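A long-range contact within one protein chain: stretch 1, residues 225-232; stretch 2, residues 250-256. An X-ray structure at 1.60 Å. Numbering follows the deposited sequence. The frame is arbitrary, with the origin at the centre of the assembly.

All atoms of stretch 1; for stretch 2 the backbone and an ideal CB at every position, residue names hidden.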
# COMPACT_ATOMS: atom_id res chain seq x y z
N VAL A 225 -1.36 12.11 2.48
CA VAL A 225 -1.21 11.00 3.44
C VAL A 225 -1.92 9.72 2.99
O VAL A 225 -2.22 8.85 3.81
CB VAL A 225 -1.70 11.35 4.88
CG1 VAL A 225 -1.05 10.44 5.91
CG2 VAL A 225 -1.35 12.75 5.22
N ALA A 226 -2.14 9.61 1.68
CA ALA A 226 -2.83 8.46 1.08
C ALA A 226 -4.21 8.23 1.71
O ALA A 226 -4.71 7.11 1.72
CB ALA A 226 -1.98 7.19 1.18
N SER A 227 -4.82 9.28 2.25
CA SER A 227 -6.14 9.13 2.86
C SER A 227 -7.24 9.14 1.79
O SER A 227 -7.03 9.61 0.66
CB SER A 227 -6.40 10.23 3.89
OG SER A 227 -6.49 11.50 3.28
N PRO A 228 -8.41 8.56 2.10
CA PRO A 228 -9.50 8.56 1.13
C PRO A 228 -9.87 10.00 0.76
O PRO A 228 -10.05 10.32 -0.42
CB PRO A 228 -10.63 7.87 1.89
CG PRO A 228 -9.90 6.91 2.77
CD PRO A 228 -8.76 7.76 3.29
N ASP A 229 -9.91 10.88 1.77
CA ASP A 229 -10.23 12.29 1.54
C ASP A 229 -9.16 13.00 0.72
O ASP A 229 -9.46 13.93 -0.03
CB ASP A 229 -10.43 13.03 2.87
CG ASP A 229 -11.75 12.68 3.54
OD1 ASP A 229 -12.71 12.31 2.83
OD2 ASP A 229 -11.84 12.80 4.78
N GLY A 230 -7.91 12.56 0.85
CA GLY A 230 -6.84 13.15 0.07
C GLY A 230 -7.02 12.87 -1.41
O GLY A 230 -6.56 13.64 -2.26
N ALA A 231 -7.68 11.76 -1.73
CA ALA A 231 -7.90 11.39 -3.12
C ALA A 231 -9.24 11.86 -3.68
O ALA A 231 -9.38 12.05 -4.89
CB ALA A 231 -7.77 9.88 -3.28
N THR A 232 -10.23 12.05 -2.82
CA THR A 232 -11.55 12.47 -3.27
C THR A 232 -11.83 13.97 -3.26
O THR A 232 -12.78 14.42 -3.90
CB THR A 232 -12.67 11.73 -2.52
OG1 THR A 232 -12.56 11.97 -1.12
CG2 THR A 232 -12.59 10.23 -2.79
N UNK A 250 -3.52 4.37 -11.36
CA UNK A 250 -4.33 3.82 -10.28
C UNK A 250 -4.24 4.71 -9.04
O UNK A 250 -3.15 5.15 -8.66
CB UNK A 250 -3.88 2.39 -9.95
N UNK A 251 -5.38 4.99 -8.42
CA UNK A 251 -5.42 5.81 -7.21
C UNK A 251 -5.07 4.91 -6.01
O UNK A 251 -5.60 3.80 -5.88
CB UNK A 251 -6.79 6.46 -7.03
N UNK A 252 -4.21 5.41 -5.14
CA UNK A 252 -3.79 4.67 -3.96
C UNK A 252 -4.37 5.27 -2.68
O UNK A 252 -4.30 6.48 -2.47
CB UNK A 252 -2.26 4.64 -3.88
N UNK A 253 -4.99 4.43 -1.85
CA UNK A 253 -5.54 4.90 -0.58
C UNK A 253 -5.19 3.90 0.51
O UNK A 253 -5.00 2.70 0.23
CB UNK A 253 -7.05 5.10 -0.67
N UNK A 254 -5.02 4.39 1.73
CA UNK A 254 -4.73 3.54 2.88
C UNK A 254 -5.87 3.84 3.83
O UNK A 254 -6.24 5.00 3.99
CB UNK A 254 -3.36 3.80 3.50
N UNK A 255 -6.47 2.81 4.42
CA UNK A 255 -7.59 3.07 5.30
C UNK A 255 -7.78 2.10 6.44
O UNK A 255 -8.45 1.08 6.30
CB UNK A 255 -8.87 3.10 4.47
N UNK A 256 -7.20 2.43 7.59
CA UNK A 256 -7.35 1.62 8.79
C UNK A 256 -8.52 2.26 9.52
O UNK A 256 -8.34 2.98 10.50
CB UNK A 256 -6.08 1.57 9.64

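Position 250 lies in a strand, with phi/psi of -107/135°, and its CB has nothing of stretch 1 within 5.5 Å. Stretch 1 therefore sets no demand, although the extended backbone favours beta-branched residues. The residue is Ile 250, whose side chain takes no part in this contact.

At position 251 the CA-to-CB bond points toward stretch 1, and the ideal CB stops 5.2 Å from Ala 231 CB. The helix offers a small methyl with no polar partner beside it, so a modest apolar side chain, such as valine, isoleucine or leucine, could close the gap. Val 251 does so in the t rotamer: its CG1 comes to 3.7 Å from Ala 231 CB, a van der Waals contact between strand and helix.

Position 252 points sideways, and its CB finds no atom of stretch 1 within 5.5 Å; many residues would be compatible. Ser 252 contributes through its backbone instead. A water donates to Ser 252 O (2.8 Å) and to Ser 227 O (2.9 Å), joining two carbonyls that could not bond each other directly.

Position 253 is closely surrounded. Its ideal CB is 3.9 Å from Ala 226 O and 4.6 Å from Pro 228 CA, while its CA makes a CA-H...O contact with Ala 226 O at 3.3 Å. A compact apolar residue suits the space beside the start of the helix, and beta-branching suits the extended backbone. In Val 253, rotamer m, CG1 lies 4.3 Å from Pro 228 CA and 4.2 Å from Ala 231 CB, so this methyl touches two helix residues.

At position 254 the backbone makes the one direct hydrogen bond between the stretches: its N donates to Ala 226 O at 2.7 Å, with an N-H...acceptor angle of 158°. Any residue but proline could supply that donor. The side chain starts sideways, yet the nearby methyl of Ala 226 could lie against a flat ring, so an aromatic residue or histidine is plausible, as is an aliphatic one. The deposited residue is His 254, whose ring receives Ala 226 CB over one face, 4.0 Å from the ring centroid and 16° off its normal, a CH-pi contact. Its ND1 is hydrogen-bonded elsewhere in the structure.

Position 255 has its CB 4.3 Å from Pro 228 CG, so a small apolar side chain already suffices. Ala 255 CB meets Pro 228 CG at 4.2 Å.

Position 256 is out of reach of stretch 1, which leaves its identity open; Tyr 256 makes no contact here.

Stretch 2, residues 250-256: IVSVHAY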
# COMPACT_ATOMS: atom_id res chain seq x y z
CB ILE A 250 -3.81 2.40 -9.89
CG1 ILE A 250 -3.84 1.48 -11.11
CG2 ILE A 250 -4.65 1.81 -8.76
CD1 ILE A 250 -3.16 0.14 -10.87
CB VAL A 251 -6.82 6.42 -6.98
CG1 VAL A 251 -6.82 7.30 -5.75
CG2 VAL A 251 -7.25 7.20 -8.21
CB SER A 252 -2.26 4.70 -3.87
OG SER A 252 -1.80 4.14 -2.65
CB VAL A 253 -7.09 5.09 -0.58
CG1 VAL A 253 -7.53 6.01 -1.72
CG2 VAL A 253 -7.80 3.77 -0.65
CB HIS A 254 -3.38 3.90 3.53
CG HIS A 254 -2.19 3.60 2.67
ND1 HIS A 254 -0.91 3.98 3.01
CD2 HIS A 254 -2.09 2.96 1.48
CE1 HIS A 254 -0.07 3.59 2.07
NE2 HIS A 254 -0.76 2.97 1.13
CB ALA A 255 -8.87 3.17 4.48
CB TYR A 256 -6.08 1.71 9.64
CG TYR A 256 -4.82 1.19 8.97
CD1 TYR A 256 -4.43 -0.13 9.13
CD2 TYR A 256 -3.99 2.04 8.24
CE1 TYR A 256 -3.23 -0.60 8.59
CE2 TYR A 256 -2.79 1.58 7.69
CZ TYR A 256 -2.41 0.26 7.87
OH TYR A 256 -1.21 -0.19 7.38
O HOH W 1 -4.99 9.02 -1.38
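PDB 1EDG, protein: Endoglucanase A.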